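Local structure of acyl-CoA dehydrogenase (Slackia heliotrinireducens, 4RM7) at residues V374-A377 against P378-E382; A102-S106 against A107-P111; Q282-Q285 against M286-E290. The protein belongs to the acyl-CoA dehydrogenase family, whose chains combine mainly helical N- and C-terminal domains with a beta-rich middle domain, and assembles here from four chains. All coordinates share one frame; numbering follows the deposited sequence.

Interaction 1: residues V374-A377 against P378-E382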
loop_
_atom_site.group_PDB
_atom_site.type_symbol
_atom_site.label_atom_id
_atom_site.label_comp_id
_atom_site.label_asym_id
_atom_site.label_seq_id
_atom_site.Cartn_x
_atom_site.Cartn_y
_atom_site.Cartn_z
ATOM N N VAL A 374 -1.664 -16.796 11.286
ATOM C CA VAL A 374 -1.675 -18.228 11.566
ATOM C C VAL A 374 -2.882 -18.612 12.443
ATOM O O VAL A 374 -3.480 -19.657 12.269
ATOM C CB VAL A 374 -0.323 -18.654 12.235
ATOM C CG1 VAL A 374 -0.404 -20.026 12.815
ATOM C CG2 VAL A 374 0.796 -18.602 11.216
ATOM N N ILE A 375 -3.242 -17.743 13.372
ATOM C CA ILE A 375 -4.403 -17.928 14.230
ATOM C C ILE A 375 -5.730 -17.734 13.479
ATOM O O ILE A 375 -6.701 -18.449 13.706
ATOM C CB ILE A 375 -4.346 -16.928 15.412
ATOM C CG1 ILE A 375 -3.204 -17.283 16.362
ATOM C CG2 ILE A 375 -5.694 -16.820 16.152
ATOM C CD1 ILE A 375 -2.936 -16.166 17.360
ATOM N N ALA A 376 -5.761 -16.752 12.584
ATOM C CA ALA A 376 -7.011 -16.308 11.981
ATOM C C ALA A 376 -7.489 -17.153 10.794
ATOM O O ALA A 376 -8.697 -17.342 10.613
ATOM C CB ALA A 376 -6.884 -14.855 11.548
ATOM N N ALA A 377 -6.562 -17.645 9.977
ATOM C CA ALA A 377 -6.962 -18.301 8.733
ATOM C C ALA A 377 -7.837 -19.545 8.971
ATOM O O ALA A 377 -8.849 -19.707 8.284
ATOM C CB ALA A 377 -5.744 -18.652 7.903
ATOM N N PRO A 378 -7.474 -20.421 9.940
ATOM C CA PRO A 378 -8.388 -21.556 10.160
ATOM C C PRO A 378 -9.753 -21.135 10.713
ATOM O O PRO A 378 -10.767 -21.744 10.357
ATOM C CB PRO A 378 -7.633 -22.451 11.168
ATOM C CG PRO A 378 -6.533 -21.618 11.695
ATOM C CD PRO A 378 -6.195 -20.618 10.641
ATOM N N LEU A 379 -9.786 -20.106 11.551
ATOM C CA LEU A 379 -11.053 -19.588 12.066
ATOM C C LEU A 379 -11.926 -19.005 10.956
ATOM O O LEU A 379 -13.159 -19.079 11.013
ATOM C CB LEU A 379 -10.783 -18.534 13.136
ATOM C CG LEU A 379 -9.952 -19.089 14.303
ATOM C CD1 LEU A 379 -9.579 -17.994 15.248
ATOM C CD2 LEU A 379 -10.740 -20.174 15.029
ATOM N N ILE A 380 -11.277 -18.424 9.949
ATOM C CA ILE A 380 -11.975 -17.894 8.788
ATOM C C ILE A 380 -12.587 -19.044 7.962
ATOM O O ILE A 380 -13.752 -18.980 7.579
ATOM C CB ILE A 380 -11.026 -17.035 7.931
ATOM C CG1 ILE A 380 -10.705 -15.724 8.668
ATOM C CG2 ILE A 380 -11.632 -16.739 6.563
ATOM C CD1 ILE A 380 -9.625 -14.890 8.000
ATOM N N LEU A 381 -11.809 -20.102 7.732
ATOM C CA LEU A 381 -12.286 -21.294 7.042
ATOM C C LEU A 381 -13.464 -21.887 7.766
ATOM O O LEU A 381 -14.489 -22.194 7.170
ATOM C CB LEU A 381 -11.184 -22.338 6.927
ATOM C CG LEU A 381 -10.092 -22.105 5.881
ATOM C CD1 LEU A 381 -9.654 -23.425 5.310
ATOM C CD2 LEU A 381 -10.555 -21.201 4.773
ATOM N N GLU A 382 -13.294 -22.033 9.068
ATOM C CA GLU A 382 -14.336 -22.510 9.956
ATOM C C GLU A 382 -15.583 -21.630 9.831
ATOM O O GLU A 382 -16.703 -22.128 9.757
ATOM C CB GLU A 382 -13.778 -22.535 11.385
ATOM C CG GLU A 382 -14.608 -23.164 12.494
ATOM C CD GLU A 382 -13.916 -22.981 13.867
ATOM O OE1 GLU A 382 -14.364 -22.131 14.675
ATOM O OE2 GLU A 382 -12.900 -23.665 14.130
#
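With chi1 at -69°, Ile375 sets its CG2 branch anti to the backbone N, and Leu379, one turn later, holds CG anti to its own carbonyl carbon (chi1 -58°). The two side chains therefore run alongside each other in the same direction, and Ile375 CG2 comes to 4.2 Å from Leu379 CD1. The same leucine methyl group also lies near the backbone carbonyl of Ile375. On the next position round the helix, Ile380 folds its longer branch back over the preceding turn, and its CD1 reaches 4.5 Å from the small Ala376 CB.

Pro378 interrupts the backbone pattern here. It has no N-H to give to Val374 O, and its CD methylene stands where the N-H would be, with Pro378 CD 3.3 Å from Val374 O. The helix is kinked at this point but resumes at once. Ile380 N donates to Ala376 O at 2.9 Å, and Leu381 N to Ala377 O at 3.0 Å. Glu382 N closes the following turn on Pro378 O.

Two neighbouring surfaces cover the helix. From helix 316-341 of the same chain, Arg316 packs on Ile375 and Leu379, and Leu317 on Ala376 and Ile380. From the second subunit, Thr289 lies on Ala376 and Ile380, Gln285 on Ala377, and Arg269 donates a hydrogen bond from NH1 to Leu381 O. The small alanines and Ile380 thus lie in a subunit interface, while Pro378 and Glu382 are exposed. This is a proline-kinked alpha helix, the last helix of the chain, built into the intersubunit packing of the helical C-terminal domain of the acyl-CoA dehydrogenase fold.

Interaction 2: residues A102-S106 against A107-P111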
loop_
_atom_site.group_PDB
_atom_site.type_symbol
_atom_site.label_atom_id
_atom_site.label_comp_id
_atom_site.label_asym_id
_atom_site.label_seq_id
_atom_site.Cartn_x
_atom_site.Cartn_y
_atom_site.Cartn_z
ATOM N N ALA A 102 -6.605 -15.533 38.109
ATOM C CA ALA A 102 -6.987 -16.754 37.404
ATOM C C ALA A 102 -6.235 -17.984 37.894
ATOM O O ALA A 102 -6.826 -19.054 38.009
ATOM C CB ALA A 102 -6.778 -16.577 35.896
ATOM N N PHE A 103 -4.946 -17.846 38.199
ATOM C CA PHE A 103 -4.121 -19.033 38.454
ATOM C C PHE A 103 -3.790 -19.292 39.919
ATOM O O PHE A 103 -3.221 -20.337 40.258
ATOM C CB PHE A 103 -2.821 -18.944 37.660
ATOM C CG PHE A 103 -2.988 -19.256 36.215
ATOM C CD1 PHE A 103 -2.917 -20.567 35.765
ATOM C CD2 PHE A 103 -3.234 -18.254 35.302
ATOM C CE1 PHE A 103 -3.077 -20.869 34.429
ATOM C CE2 PHE A 103 -3.399 -18.551 33.965
ATOM C CZ PHE A 103 -3.319 -19.860 33.530
ATOM N N ALA A 104 -4.147 -18.357 40.792
ATOM C CA ALA A 104 -3.811 -18.504 42.202
ATOM C C ALA A 104 -5.042 -18.419 43.090
ATOM O O ALA A 104 -6.019 -17.755 42.745
ATOM C CB ALA A 104 -2.798 -17.452 42.612
ATOM N N SER A 105 -4.974 -19.085 44.241
ATOM C CA SER A 105 -6.048 -19.057 45.222
ATOM C C SER A 105 -6.282 -17.661 45.752
ATOM O O SER A 105 -5.422 -16.793 45.644
ATOM C CB SER A 105 -5.731 -19.984 46.391
ATOM O OG SER A 105 -4.624 -19.500 47.129
ATOM N N SER A 106 -7.445 -17.456 46.355
ATOM C CA SER A 106 -7.782 -16.163 46.918
ATOM C C SER A 106 -6.763 -15.762 47.977
ATOM O O SER A 106 -6.314 -14.617 48.016
ATOM C CB SER A 106 -9.185 -16.202 47.503
ATOM O OG SER A 106 -10.077 -16.761 46.557
ATOM N N ALA A 107 -6.383 -16.715 48.821
ATOM C CA ALA A 107 -5.387 -16.457 49.849
ATOM C C ALA A 107 -4.053 -16.040 49.227
ATOM O O ALA A 107 -3.374 -15.162 49.751
ATOM C CB ALA A 107 -5.204 -17.680 50.737
ATOM N N GLN A 108 -3.682 -16.660 48.110
ATOM C CA GLN A 108 -2.435 -16.310 47.431
ATOM C C GLN A 108 -2.469 -14.918 46.793
ATOM O O GLN A 108 -1.446 -14.228 46.748
ATOM C CB GLN A 108 -2.100 -17.341 46.355
ATOM C CG GLN A 108 -1.470 -18.617 46.877
ATOM C CD GLN A 108 -1.105 -19.582 45.755
ATOM O OE1 GLN A 108 -1.830 -19.707 44.765
ATOM N NE2 GLN A 108 0.028 -20.261 45.902
ATOM N N THR A 109 -3.631 -14.505 46.294
ATOM C CA THR A 109 -3.724 -13.243 45.565
ATOM C C THR A 109 -4.081 -12.063 46.468
ATOM O O THR A 109 -3.771 -10.916 46.151
ATOM C CB THR A 109 -4.759 -13.321 44.433
ATOM O OG1 THR A 109 -6.072 -13.373 44.998
ATOM C CG2 THR A 109 -4.534 -14.553 43.585
ATOM N N SER A 110 -4.732 -12.349 47.589
ATOM C CA SER A 110 -5.165 -11.305 48.508
ATOM C C SER A 110 -4.061 -10.297 48.856
ATOM O O SER A 110 -4.292 -9.092 48.753
ATOM C CB SER A 110 -5.730 -11.926 49.783
ATOM O OG SER A 110 -5.999 -10.925 50.747
ATOM N N PRO A 111 -2.858 -10.770 49.256
ATOM C CA PRO A 111 -1.828 -9.769 49.571
ATOM C C PRO A 111 -1.504 -8.845 48.406
ATOM O O PRO A 111 -1.352 -7.640 48.589
ATOM C CB PRO A 111 -0.603 -10.621 49.939
ATOM C CG PRO A 111 -0.920 -12.014 49.495
ATOM C CD PRO A 111 -2.402 -12.130 49.594
#
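Ser105 and Gln108 form a capping box at the start of helix 106-119, just after helix 90-103 has ended. Ser105 is the N-cap, and its OG lies between its own backbone N and carbonyl carbon (chi1 67°), which turns the hydroxyl toward the first turn. There it accepts from the backbone, Gln108 N lying 3.1 Å from Ser105 OG. The return bond comes from the glutamine side chain, which is extended beyond CG: Ser105 N donates to Gln108 OE1 at 3.2 Å, the donor tilted 16° from the amide carbonyl plane. The box thereby satisfies the N-H of the N-cap residue and that of Gln108 in the first turn.

Gln108 has further partners in the same chain. Its OE1 also accepts from Lys229 N and its NE2 donates to Arg227 O, so the amide is held at both ends and its rotation is probably fixed. These bonds tie the helix start to the loop of residues 227-229.

Beyond the box the first turn closes normally, Thr109 N donating to Ser105 O at 3.0 Å. Ser106 O takes two donors: Ser110 N at 2.8 Å, and Thr109 OG1 from 3.3 Å, well to the side of the carbonyl axis. On the other branch of the threonine, Thr109 CG2 rests 3.5 Å from Ala104 CB. Those two residues occupy the positions, one before the N-cap and four after it, that a hydrophobic staple uses, although both groups are small. Ala104 also packs on Leu228. Taken together, the features are those of an N-terminal capping box at a tight helix-to-helix junction, here in the mainly helical N-terminal domain of an acyl-CoA dehydrogenase.

Interaction 3: residues Q282-Q285 against M286-E290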
loop_
_atom_site.group_PDB
_atom_site.type_symbol
_atom_site.label_atom_id
_atom_site.label_comp_id
_atom_site.label_asym_id
_atom_site.label_seq_id
_atom_site.Cartn_x
_atom_site.Cartn_y
_atom_site.Cartn_z
ATOM N N GLN A 282 -4.275 20.040 -0.736
ATOM C CA GLN A 282 -4.842 18.773 -1.187
ATOM C C GLN A 282 -4.131 17.563 -0.577
ATOM O O GLN A 282 -4.789 16.617 -0.149
ATOM C CB GLN A 282 -4.802 18.687 -2.715
ATOM C CG GLN A 282 -5.728 19.672 -3.430
ATOM C CD GLN A 282 -5.416 19.798 -4.920
ATOM O OE1 GLN A 282 -6.112 20.500 -5.664
ATOM N NE2 GLN A 282 -4.353 19.125 -5.358
ATOM N N GLN A 283 -2.797 17.611 -0.533
ATOM C CA GLN A 283 -1.986 16.545 0.055
ATOM C C GLN A 283 -2.345 16.332 1.506
ATOM O O GLN A 283 -2.549 15.199 1.944
ATOM C CB GLN A 283 -0.494 16.864 -0.056
ATOM C CG GLN A 283 0.053 16.864 -1.485
ATOM C CD GLN A 283 0.149 15.467 -2.088
ATOM O OE1 GLN A 283 0.880 14.613 -1.584
ATOM N NE2 GLN A 283 -0.596 15.230 -3.170
ATOM N N VAL A 284 -2.415 17.424 2.259
ATOM C CA VAL A 284 -2.787 17.345 3.665
ATOM C C VAL A 284 -4.253 16.901 3.847
ATOM O O VAL A 284 -4.554 16.129 4.742
ATOM C CB VAL A 284 -2.552 18.689 4.382
ATOM C CG1 VAL A 284 -3.102 18.647 5.805
ATOM C CG2 VAL A 284 -1.083 19.010 4.387
ATOM N N GLN A 285 -5.156 17.385 2.998
ATOM C CA GLN A 285 -6.548 16.991 3.102
ATOM C C GLN A 285 -6.683 15.498 2.948
ATOM O O GLN A 285 -7.326 14.850 3.751
ATOM C CB GLN A 285 -7.399 17.699 2.069
ATOM C CG GLN A 285 -7.580 19.146 2.392
ATOM C CD GLN A 285 -8.671 19.778 1.579
ATOM O OE1 GLN A 285 -8.743 19.615 0.348
ATOM N NE2 GLN A 285 -9.543 20.503 2.259
HETATM N N MSE A 286 -6.036 14.938 1.949
HETATM C CA MSE A 286 -6.143 13.523 1.791
HETATM C C MSE A 286 -5.513 12.748 2.952
HETATM O O MSE A 286 -6.098 11.779 3.447
HETATM C CB MSE A 286 -5.512 13.069 0.489
HETATM C CG MSE A 286 -5.506 11.546 0.454
HETATM SE SE MSE A 286 -3.766 10.942 0.027
HETATM C CE MSE A 286 -3.989 11.260 -1.889
ATOM N N LYS A 287 -4.325 13.159 3.380
ATOM C CA LYS A 287 -3.681 12.482 4.504
ATOM C C LYS A 287 -4.621 12.472 5.712
ATOM O O LYS A 287 -4.810 11.444 6.351
ATOM C CB LYS A 287 -2.357 13.147 4.860
ATOM C CG LYS A 287 -1.144 12.500 4.212
ATOM C CD LYS A 287 0.136 13.120 4.790
ATOM C CE LYS A 287 1.357 12.824 3.936
ATOM N NZ LYS A 287 1.502 13.762 2.779
ATOM N N LEU A 288 -5.245 13.618 5.971
ATOM C CA LEU A 288 -6.209 13.761 7.047
ATOM C C LEU A 288 -7.386 12.789 6.957
ATOM O O LEU A 288 -7.715 12.147 7.959
ATOM C CB LEU A 288 -6.727 15.203 7.093
ATOM C CG LEU A 288 -5.705 16.167 7.708
ATOM C CD1 LEU A 288 -6.284 17.555 7.900
ATOM C CD2 LEU A 288 -5.223 15.601 9.031
ATOM N N THR A 289 -8.042 12.716 5.817
ATOM C CA THR A 289 -9.139 11.786 5.663
ATOM C C THR A 289 -8.662 10.340 5.745
ATOM O O THR A 289 -9.319 9.495 6.318
ATOM C CB THR A 289 -10.056 12.086 4.442
ATOM O OG1 THR A 289 -9.305 12.059 3.233
ATOM C CG2 THR A 289 -10.756 13.405 4.567
ATOM N N GLU A 290 -7.508 10.066 5.168
ATOM C CA GLU A 290 -6.917 8.728 5.248
ATOM C C GLU A 290 -6.703 8.322 6.724
ATOM O O GLU A 290 -7.071 7.234 7.153
ATOM C CB GLU A 290 -5.603 8.705 4.477
ATOM C CG GLU A 290 -5.078 7.340 4.217
ATOM C CD GLU A 290 -5.696 6.732 2.972
ATOM O OE1 GLU A 290 -5.884 7.468 1.971
ATOM O OE2 GLU A 290 -6.003 5.519 3.006
#
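Val284 and Leu288 make the compact side of this helical turn. Their side chains lie alongside each other and point the same way, with Val284 CG1 4.0 Å from Leu288 CD1. Val284 places that methyl group anti to its backbone N (chi1 173°). Beneath them Leu288 N donates to Val284 O at 2.9 Å, and regular bonds from Met286, Lys287 and Thr289 to the residues four earlier complete the turn. Thr289 OG1 adds a bond to Met286 O at 3.2 Å, so that carbonyl accepts both this hydroxyl and Glu290 N.

Between the two segments the side of Gln283, Met286 and Lys287 is looser, and its side chains turn to other subunits. Gln283 OE1 and Lys287 NZ stay 4.5 Å apart; the lysine instead forms a salt bridge with Glu370 of the fourth subunit. Met286, modelled as selenomethionine, bends at chi2 and chi3 to pack on Tyr324 of the second subunit and Gln283 of the third, while Leu288 meets Leu381 of the second. Within its own chain the turn begins helix 282-311 and lies against helix 316-341, where Lys287 rests on Asp336, Gln339 and Ile340, and Leu288 also packs on Ile340.

How the interactions relate
Along the chain, interaction 2 comes first, interaction 3 next and interaction 1 last. Interaction 2 lies in the N-terminal domain, whereas interactions 1 and 3 share the C-terminal domain, on helices 369-386 and 282-311, both packed against helix 316-341. Within one chain none of them touch: the centres of interactions 1 and 3 are 35 Å apart, as are those of 1 and 2, and interactions 2 and 3 lie on opposite sides of the chain's centre, 52 Å between centres. Across the assembly, however, residues 374-382 of one chain pack on residues 282-290 of the second subunit. Interactions 1 and 3 thus both contribute to a subunit interface, while interaction 2 touches no other chain.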